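Local coordinates for protein P47 (Clostridium botulinum, PDB 6EKT) that may help protect botulinum neurotoxin on its way through the host gut as part of a progenitor toxin complex, and resembles tubular lipid-binding proteins, at residues 107-112 with 160-165; 197-202 with 208-213; 80-85 with 127-132. One frame throughout, in Å; residues are numbered along the deposited sequence.

Interaction 1: residues 107-112 with 160-165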
loop_
_atom_site.group_PDB
_atom_site.type_symbol
_atom_site.label_atom_id
_atom_site.label_comp_id
_atom_site.label_asym_id
_atom_site.label_seq_id
_atom_site.Cartn_x
_atom_site.Cartn_y
_atom_site.Cartn_z
ATOM N N PRO A 107 5.399 28.600 18.582
ATOM C CA PRO A 107 3.993 28.323 18.288
ATOM C C PRO A 107 3.756 26.889 17.820
ATOM O O PRO A 107 4.643 26.258 17.224
ATOM C CB PRO A 107 3.667 29.298 17.143
ATOM C CG PRO A 107 4.788 30.312 17.138
ATOM C CD PRO A 107 5.977 29.502 17.569
ATOM N N VAL A 108 2.562 26.388 18.124
ATOM C CA VAL A 108 2.100 25.118 17.587
ATOM C C VAL A 108 0.900 25.422 16.702
ATOM O O VAL A 108 -0.117 25.971 17.168
ATOM C CB VAL A 108 1.718 24.114 18.704
ATOM C CG1 VAL A 108 1.292 22.774 18.107
ATOM C CG2 VAL A 108 2.877 23.930 19.672
ATOM N N LEU A 109 1.046 25.089 15.424
ATOM C CA LEU A 109 -0.001 25.271 14.458
ATOM C C LEU A 109 -0.491 23.921 13.944
ATOM O O LEU A 109 0.167 22.880 14.132
ATOM C CB LEU A 109 0.496 26.119 13.278
ATOM C CG LEU A 109 1.243 27.420 13.603
ATOM C CD1 LEU A 109 1.856 28.050 12.359
ATOM C CD2 LEU A 109 0.314 28.399 14.291
ATOM N N GLU A 110 -1.653 23.952 13.306
ATOM C CA GLU A 110 -2.083 22.865 12.449
ATOM C C GLU A 110 -2.320 23.420 11.062
ATOM O O GLU A 110 -3.027 24.413 10.898
ATOM C CB GLU A 110 -3.333 22.171 12.998
ATOM C CG GLU A 110 -2.986 21.105 14.011
ATOM C CD GLU A 110 -4.181 20.307 14.502
ATOM O OE1 GLU A 110 -4.067 19.739 15.596
ATOM O OE2 GLU A 110 -5.225 20.228 13.805
ATOM N N ILE A 111 -1.712 22.785 10.055
ATOM C CA ILE A 111 -1.848 23.267 8.685
ATOM C C ILE A 111 -2.339 22.114 7.828
ATOM O O ILE A 111 -1.808 21.001 7.918
ATOM C CB ILE A 111 -0.537 23.885 8.123
ATOM C CG1 ILE A 111 -0.015 25.013 9.054
ATOM C CG2 ILE A 111 -0.757 24.408 6.700
ATOM C CD1 ILE A 111 1.247 25.736 8.595
ATOM N N LYS A 112 -3.343 22.402 7.009
ATOM C CA LYS A 112 -3.912 21.422 6.086
ATOM C C LYS A 112 -2.897 21.042 5.000
ATOM O O LYS A 112 -2.096 21.878 4.578
ATOM C CB LYS A 112 -5.172 21.999 5.447
ATOM C CG LYS A 112 -6.018 20.971 4.711
ATOM C CD LYS A 112 -7.281 21.564 4.122
ATOM C CE LYS A 112 -8.365 21.837 5.163
ATOM N NZ LYS A 112 -8.810 20.597 5.833
ATOM N N LYS A 160 -3.366 37.121 15.485
ATOM C CA LYS A 160 -3.849 37.786 14.288
ATOM C C LYS A 160 -2.718 38.009 13.284
ATOM O O LYS A 160 -2.874 37.676 12.110
ATOM C CB LYS A 160 -4.547 39.099 14.649
ATOM C CG LYS A 160 -5.188 39.807 13.469
ATOM C CD LYS A 160 -4.325 40.977 12.994
ATOM C CE LYS A 160 -5.060 41.838 11.979
ATOM N NZ LYS A 160 -4.079 42.568 11.117
ATOM N N LEU A 161 -1.597 38.557 13.752
ATOM C CA LEU A 161 -0.483 38.900 12.861
ATOM C C LEU A 161 0.272 37.675 12.339
ATOM O O LEU A 161 0.826 37.728 11.239
ATOM C CB LEU A 161 0.482 39.891 13.525
ATOM C CG LEU A 161 -0.073 41.309 13.713
ATOM C CD1 LEU A 161 0.801 42.113 14.664
ATOM C CD2 LEU A 161 -0.160 42.010 12.358
ATOM N N LEU A 162 0.303 36.599 13.124
ATOM C CA LEU A 162 0.888 35.331 12.656
ATOM C C LEU A 162 0.162 34.808 11.426
ATOM O O LEU A 162 0.789 34.402 10.456
ATOM C CB LEU A 162 0.919 34.250 13.749
ATOM C CG LEU A 162 1.576 32.920 13.288
ATOM C CD1 LEU A 162 2.529 32.337 14.322
ATOM C CD2 LEU A 162 0.542 31.875 12.867
ATOM N N ILE A 163 -1.162 34.809 11.484
ATOM C CA ILE A 163 -1.960 34.320 10.369
ATOM C C ILE A 163 -1.761 35.235 9.155
ATOM O O ILE A 163 -1.582 34.747 8.036
ATOM C CB ILE A 163 -3.435 34.194 10.775
ATOM C CG1 ILE A 163 -3.555 33.152 11.888
ATOM C CG2 ILE A 163 -4.304 33.808 9.585
ATOM C CD1 ILE A 163 -4.951 32.999 12.462
ATOM N N ASN A 164 -1.771 36.552 9.397
ATOM C CA ASN A 164 -1.518 37.528 8.339
ATOM C C ASN A 164 -0.228 37.182 7.629
ATOM O O ASN A 164 -0.204 37.101 6.395
ATOM C CB ASN A 164 -1.389 38.947 8.895
ATOM C CG ASN A 164 -2.716 39.653 9.062
ATOM O OD1 ASN A 164 -2.878 40.416 10.004
ATOM N ND2 ASN A 164 -3.653 39.431 8.148
ATOM N N ALA A 165 0.827 36.964 8.419
ATOM C CA ALA A 165 2.150 36.697 7.885
ATOM C C ALA A 165 2.217 35.358 7.113
ATOM O O ALA A 165 2.785 35.297 6.013
ATOM C CB ALA A 165 3.198 36.768 8.991
#

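Interaction 2: residues 197-202 with 208-213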
loop_
_atom_site.group_PDB
_atom_site.type_symbol
_atom_site.label_atom_id
_atom_site.label_comp_id
_atom_site.label_asym_id
_atom_site.label_seq_id
_atom_site.Cartn_x
_atom_site.Cartn_y
_atom_site.Cartn_z
ATOM N N VAL A 197 -4.067 11.258 5.326
ATOM C CA VAL A 197 -4.487 11.027 6.715
ATOM C C VAL A 197 -3.252 10.916 7.588
ATOM O O VAL A 197 -2.327 10.187 7.226
ATOM C CB VAL A 197 -5.290 9.696 6.867
ATOM C CG1 VAL A 197 -5.836 9.541 8.284
ATOM C CG2 VAL A 197 -6.458 9.664 5.911
ATOM N N TYR A 198 -3.232 11.639 8.721
ATOM C CA TYR A 198 -2.149 11.506 9.711
ATOM C C TYR A 198 -2.566 10.501 10.761
ATOM O O TYR A 198 -3.713 10.506 11.165
ATOM C CB TYR A 198 -1.827 12.852 10.393
ATOM C CG TYR A 198 -0.582 12.788 11.263
ATOM C CD1 TYR A 198 -0.647 12.421 12.617
ATOM C CD2 TYR A 198 0.673 13.045 10.714
ATOM C CE1 TYR A 198 0.509 12.341 13.394
ATOM C CE2 TYR A 198 1.823 12.966 11.480
ATOM C CZ TYR A 198 1.737 12.624 12.812
ATOM O OH TYR A 198 2.906 12.544 13.530
ATOM N N TYR A 199 -1.638 9.658 11.213
ATOM C CA TYR A 199 -1.944 8.586 12.164
ATOM C C TYR A 199 -0.955 8.582 13.318
ATOM O O TYR A 199 0.254 8.663 13.085
ATOM C CB TYR A 199 -1.902 7.215 11.444
ATOM C CG TYR A 199 -2.112 6.001 12.339
ATOM C CD1 TYR A 199 -1.020 5.378 12.972
ATOM C CD2 TYR A 199 -3.392 5.457 12.539
ATOM C CE1 TYR A 199 -1.189 4.260 13.780
ATOM C CE2 TYR A 199 -3.573 4.335 13.361
ATOM C CZ TYR A 199 -2.466 3.741 13.976
ATOM O OH TYR A 199 -2.617 2.628 14.778
ATOM N N SER A 200 -1.472 8.448 14.544
ATOM C CA SER A 200 -0.657 8.348 15.773
ATOM C C SER A 200 -0.617 6.915 16.324
ATOM O O SER A 200 -1.635 6.409 16.799
ATOM C CB SER A 200 -1.174 9.317 16.845
ATOM O OG SER A 200 -1.113 10.671 16.394
ATOM N N PRO A 201 0.555 6.245 16.253
ATOM C CA PRO A 201 0.684 4.859 16.746
ATOM C C PRO A 201 0.722 4.771 18.272
ATOM O O PRO A 201 1.055 5.764 18.939
ATOM C CB PRO A 201 2.008 4.386 16.140
ATOM C CG PRO A 201 2.790 5.639 15.933
ATOM C CD PRO A 201 1.794 6.712 15.602
ATOM N N THR A 202 0.376 3.599 18.807
ATOM C CA THR A 202 0.315 3.368 20.271
ATOM C C THR A 202 1.655 3.550 21.003
ATOM O O THR A 202 2.731 3.418 20.409
ATOM C CB THR A 202 -0.236 1.970 20.605
ATOM O OG1 THR A 202 0.525 0.987 19.891
ATOM C CG2 THR A 202 -1.713 1.854 20.213
ATOM N N TYR A 208 2.761 8.744 11.713
ATOM C CA TYR A 208 2.718 8.276 10.317
ATOM C C TYR A 208 1.890 9.187 9.406
ATOM O O TYR A 208 0.783 9.614 9.773
ATOM C CB TYR A 208 2.179 6.824 10.231
ATOM C CG TYR A 208 2.833 5.779 11.139
ATOM C CD1 TYR A 208 4.195 5.843 11.477
ATOM C CD2 TYR A 208 2.091 4.688 11.624
ATOM C CE1 TYR A 208 4.790 4.877 12.290
ATOM C CE2 TYR A 208 2.677 3.716 12.440
ATOM C CZ TYR A 208 4.031 3.828 12.775
ATOM O OH TYR A 208 4.642 2.883 13.565
ATOM N N LEU A 209 2.447 9.505 8.239
ATOM C CA LEU A 209 1.706 10.187 7.173
ATOM C C LEU A 209 1.268 9.109 6.204
ATOM O O LEU A 209 2.097 8.262 5.781
ATOM C CB LEU A 209 2.573 11.216 6.423
ATOM C CG LEU A 209 2.867 12.582 7.093
ATOM C CD1 LEU A 209 3.904 12.417 8.180
ATOM C CD2 LEU A 209 3.387 13.592 6.075
ATOM N N PHE A 210 -0.018 9.119 5.856
ATOM C CA PHE A 210 -0.583 8.122 4.943
ATOM C C PHE A 210 -1.262 8.775 3.763
ATOM O O PHE A 210 -1.856 9.844 3.908
ATOM C CB PHE A 210 -1.596 7.225 5.672
ATOM C CG PHE A 210 -0.969 6.163 6.528
ATOM C CD1 PHE A 210 -0.324 5.069 5.943
ATOM C CD2 PHE A 210 -1.058 6.225 7.922
ATOM C CE1 PHE A 210 0.255 4.073 6.734
ATOM C CE2 PHE A 210 -0.497 5.232 8.727
ATOM C CZ PHE A 210 0.165 4.153 8.135
ATOM N N ILE A 211 -1.177 8.125 2.603
ATOM C CA ILE A 211 -2.012 8.473 1.441
ATOM C C ILE A 211 -2.848 7.233 1.153
ATOM O O ILE A 211 -2.301 6.138 0.975
ATOM C CB ILE A 211 -1.160 8.890 0.199
ATOM C CG1 ILE A 211 -0.455 10.228 0.458
ATOM C CG2 ILE A 211 -2.017 8.974 -1.072
ATOM C CD1 ILE A 211 0.706 10.541 -0.496
ATOM N N LEU A 212 -4.165 7.416 1.131
ATOM C CA LEU A 212 -5.123 6.353 0.827
ATOM C C LEU A 212 -5.563 6.529 -0.615
ATOM O O LEU A 212 -5.909 7.643 -1.000
ATOM C CB LEU A 212 -6.337 6.476 1.766
ATOM C CG LEU A 212 -6.239 6.028 3.229
ATOM C CD1 LEU A 212 -4.989 6.446 3.968
ATOM C CD2 LEU A 212 -7.474 6.449 4.016
ATOM N N SER A 213 -5.561 5.453 -1.417
ATOM C CA SER A 213 -5.936 5.587 -2.835
ATOM C C SER A 213 -6.932 4.541 -3.294
ATOM O O SER A 213 -6.940 3.407 -2.788
ATOM C CB SER A 213 -4.700 5.537 -3.771
ATOM O OG SER A 213 -4.154 4.221 -3.890
#

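Interaction 3: residues 80-85 with 127-132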
loop_
_atom_site.group_PDB
_atom_site.type_symbol
_atom_site.label_atom_id
_atom_site.label_comp_id
_atom_site.label_asym_id
_atom_site.label_seq_id
_atom_site.Cartn_x
_atom_site.Cartn_y
_atom_site.Cartn_z
ATOM N N ASN A 80 -6.709 15.494 8.050
ATOM C CA ASN A 80 -5.919 16.026 6.988
ATOM C C ASN A 80 -5.093 17.255 7.327
ATOM O O ASN A 80 -4.769 17.986 6.488
ATOM C CB ASN A 80 -6.756 16.268 5.753
ATOM C CG ASN A 80 -7.997 17.045 6.043
ATOM O OD1 ASN A 80 -7.943 18.036 6.687
ATOM N ND2 ASN A 80 -9.117 16.595 5.540
ATOM N N PHE A 81 -4.839 17.467 8.590
ATOM C CA PHE A 81 -3.914 18.504 9.068
ATOM C C PHE A 81 -2.645 17.847 9.581
ATOM O O PHE A 81 -2.688 16.751 10.155
ATOM C CB PHE A 81 -4.520 19.284 10.255
ATOM C CG PHE A 81 -5.620 20.230 9.884
ATOM C CD1 PHE A 81 -6.956 19.797 9.864
ATOM C CD2 PHE A 81 -5.335 21.572 9.598
ATOM C CE1 PHE A 81 -7.977 20.685 9.546
ATOM C CE2 PHE A 81 -6.352 22.457 9.267
ATOM C CZ PHE A 81 -7.676 22.010 9.240
ATOM N N LEU A 82 -1.518 18.536 9.417
ATOM C CA LEU A 82 -0.336 18.232 10.208
ATOM C C LEU A 82 -0.230 19.220 11.354
ATOM O O LEU A 82 -0.385 20.427 11.139
ATOM C CB LEU A 82 0.945 18.346 9.371
ATOM C CG LEU A 82 1.297 17.308 8.327
ATOM C CD1 LEU A 82 2.639 17.686 7.726
ATOM C CD2 LEU A 82 1.359 15.898 8.905
ATOM N N ARG A 83 0.039 18.713 12.555
ATOM C CA ARG A 83 0.400 19.579 13.684
ATOM C C ARG A 83 1.907 19.858 13.661
ATOM O O ARG A 83 2.701 18.930 13.507
ATOM C CB ARG A 83 -0.020 18.965 15.015
ATOM C CG ARG A 83 -0.017 20.001 16.136
ATOM C CD ARG A 83 -0.559 19.443 17.426
ATOM N NE ARG A 83 -2.014 19.229 17.417
ATOM C CZ ARG A 83 -2.693 18.736 18.453
ATOM N NH1 ARG A 83 -2.065 18.404 19.576
ATOM N NH2 ARG A 83 -4.002 18.562 18.370
ATOM N N ILE A 84 2.295 21.132 13.782
ATOM C CA ILE A 84 3.697 21.530 13.623
ATOM C C ILE A 84 4.126 22.582 14.644
ATOM O O ILE A 84 3.309 23.423 15.062
ATOM C CB ILE A 84 4.035 22.013 12.189
ATOM C CG1 ILE A 84 3.230 23.268 11.803
ATOM C CG2 ILE A 84 3.882 20.860 11.179
ATOM C CD1 ILE A 84 3.799 24.030 10.616
ATOM N N LYS A 85 5.387 22.497 15.067
ATOM C CA LYS A 85 6.003 23.544 15.880
ATOM C C LYS A 85 6.794 24.442 14.937
ATOM O O LYS A 85 7.512 23.934 14.068
ATOM C CB LYS A 85 6.963 22.953 16.911
ATOM C CG LYS A 85 6.342 22.125 18.027
ATOM C CD LYS A 85 7.463 21.665 18.947
ATOM C CE LYS A 85 7.058 20.514 19.855
ATOM N NZ LYS A 85 8.254 20.055 20.627
ATOM N N LEU A 127 1.663 16.602 -2.774
ATOM C CA LEU A 127 1.099 16.815 -1.448
ATOM C C LEU A 127 1.943 17.887 -0.786
ATOM O O LEU A 127 3.157 17.711 -0.589
ATOM C CB LEU A 127 1.085 15.505 -0.638
ATOM C CG LEU A 127 0.497 15.484 0.785
ATOM C CD1 LEU A 127 -0.998 15.762 0.783
ATOM C CD2 LEU A 127 0.810 14.148 1.451
ATOM N N LYS A 128 1.295 19.018 -0.506
ATOM C CA LYS A 128 1.939 20.204 0.038
ATOM C C LYS A 128 1.044 20.831 1.117
ATOM O O LYS A 128 -0.170 20.578 1.157
ATOM C CB LYS A 128 2.157 21.274 -1.051
ATOM C CG LYS A 128 3.098 20.907 -2.189
ATOM C CD LYS A 128 3.523 22.165 -2.934
ATOM C CE LYS A 128 2.536 22.547 -4.029
ATOM N NZ LYS A 128 3.102 23.662 -4.844
ATOM N N PHE A 129 1.653 21.658 1.968
ATOM C CA PHE A 129 0.894 22.566 2.841
ATOM C C PHE A 129 -0.113 23.399 2.053
ATOM O O PHE A 129 0.196 23.908 0.969
ATOM C CB PHE A 129 1.830 23.540 3.553
ATOM C CG PHE A 129 2.568 22.956 4.726
ATOM C CD1 PHE A 129 1.881 22.423 5.819
ATOM C CD2 PHE A 129 3.954 22.976 4.756
ATOM C CE1 PHE A 129 2.569 21.900 6.910
ATOM C CE2 PHE A 129 4.649 22.469 5.849
ATOM C CZ PHE A 129 3.950 21.943 6.930
ATOM N N ASN A 130 -1.305 23.549 2.618
ATOM C CA ASN A 130 -2.297 24.474 2.099
ATOM C C ASN A 130 -2.664 25.468 3.201
ATOM O O ASN A 130 -3.312 25.106 4.188
ATOM C CB ASN A 130 -3.538 23.724 1.608
ATOM C CG ASN A 130 -4.520 24.620 0.891
ATOM O OD1 ASN A 130 -4.318 25.834 0.765
ATOM N ND2 ASN A 130 -5.610 24.033 0.439
ATOM N N PHE A 131 -2.224 26.708 3.014
ATOM C CA PHE A 131 -2.405 27.771 3.997
ATOM C C PHE A 131 -3.822 28.350 3.940
ATOM O O PHE A 131 -4.234 29.072 4.859
ATOM C CB PHE A 131 -1.380 28.894 3.764
ATOM C CG PHE A 131 0.027 28.590 4.239
ATOM C CD1 PHE A 131 0.447 27.297 4.570
ATOM C CD2 PHE A 131 0.968 29.620 4.298
ATOM C CE1 PHE A 131 1.762 27.043 4.960
ATOM C CE2 PHE A 131 2.283 29.376 4.691
ATOM C CZ PHE A 131 2.680 28.086 5.027
ATOM N N GLY A 132 -4.545 28.068 2.851
ATOM C CA GLY A 132 -5.927 28.527 2.670
ATOM C C GLY A 132 -6.030 30.033 2.577
ATOM O O GLY A 132 -5.220 30.681 1.894
#

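Interaction 1: residues 107-112 with 160-165
Leu162 meets Pro107 and Leu109 in a helix-on-sheet packing, helix 152-168 lying against the antiparallel sheet that contains strand 108-118. The helix supplies Leu162, and the start of the strand, with the proline just before it, supplies the other two side chains.

The apolar contact is a fork of methyls. At Leu162 the CG atom lies opposite the backbone N (chi1 -178°), which extends the side chain from the helix, and its two branches then divide the work. CD1 reaches the Pro107 ring at CG, 4.1 Å away, the two side chains meeting at a slant. CD2 slips past the end of Leu109 in the opposite sense, lying 3.8 Å from CD2 and 4.1 Å from CD1 of that leucine. All three residues are buried, although the backbones stay well apart: the CA atoms of Pro107 and Leu162 are separated by 9.5 Å.

Polar interactions lie outside this apolar contact. On the other face of the strand from Leu109, Glu110 forms salt bridges with Arg83 and Lys140, which probably stabilise its negative charge. On the helix, Lys160 NZ, which also hydrogen-bonds Gln62, donates to Asn164 OD1 at 2.7 Å, with the lysine nitrogen in the plane of the amide carbonyl.

Interaction 2: residues 197-202 with 208-213
The Tyr208 ring carries Pro201 over one face, while Tyr199 meets it rim to rim in a beta hairpin made by strands 193-199 and 208-214. Pro201 CG stands 4.1 Å from the ring centroid and 21° off the normal, a CH-pi contact displaced toward the rim. The planes of the two tyrosine rings are nearly parallel (7°), and the side chains point the same way; Tyr199 CD1 approaches Tyr208 CD2 to 3.5 Å, yet neither ring lies over the other. Further along this face of the sheet, the Phe210 ring receives Tyr199 CB in its plane at the edge, 3.6 Å from CE2. Across the sheet, Tyr198 has the carbonyl oxygen of Tyr208 3.6 Å above its ring plane, offset toward the rim, and Leu209 CD1 lies obliquely beside it. The Tyr198 hydroxyl is hydrogen-bonded to Asn75.

Between these two layers of side chains runs the antiparallel ladder. Val197 with Phe210 and Tyr199 with Tyr208 are hydrogen-bonded pairs, each joined by two backbone bonds, and Tyr198 with Leu209 is the non-hydrogen-bonded pair between them. Val197 also packs diagonally on Leu212: with Val197 CG2 anti to the carbonyl carbon, that methyl comes 3.9 Å from Leu212 CD2.

Interaction 3: residues 80-85 with 127-132
Asn130 OD1 accepts from Gly132 N at 3.1 Å, an Asx turn immediately after Phe129, the residue that carries the contact with Leu82 and Ile84. The glycine nitrogen stands above the amide carbonyl plane, 48° out of it, and not on a lone pair, and Asn130 ND2, the other polar atom of the amide, is hydrogen-bonded to Asp114. Both polar atoms of the amide are therefore engaged while the chain turns.

The contact itself is apolar, a packing across the face of one antiparallel sheet and not a pairing of strands. The Phe129 ring brings neighbouring rim carbons to two methyls of the other strand: CE1 lies 4.3 Å from Leu82 CD1, and CZ lies 4.2 Å from Ile84 CD1. Both methyls approach obliquely, neither squarely over a face nor at the edge. Ile84 keeps CG1 between its backbone N and carbonyl carbon (chi1 62°), with the rest of that branch extended so that CD1 reaches the ring. Leu82 and Ile84, two residues apart in their strand, thus share a face, and one aromatic ring serves both.

Strand 108-118 runs between strands 81-88 and 124-141, so Phe129 reaches across it, touching its Ile111 and Leu113 on the way. Around the ring, Phe177 makes an edge-to-face contact and Trp71 meets it at a steep angle, while Leu82 reaches Phe196 of strand 193-199.

How the interactions relate
Along the chain, segment 80-85 comes first, then 107-112, 127-132 and 160-165, so interactions 3 and 1 cross: each opens before the other has closed. They share one antiparallel sheet, in which strand 108-118 pairs with both strands of interaction 3; Leu109 O with Ile84 N and Lys112 O with Asn130 N are probable backbone bonds between them. Interaction 1 then brings helix 152-168 onto that sheet. Interaction 2 follows in series and closes a short hairpin at the outer end of a different sheet. It stays about 9 Å from interaction 1 at the nearest atoms but touches interaction 3, where Tyr198 and Leu209 pack on Leu82, joining the two sheets.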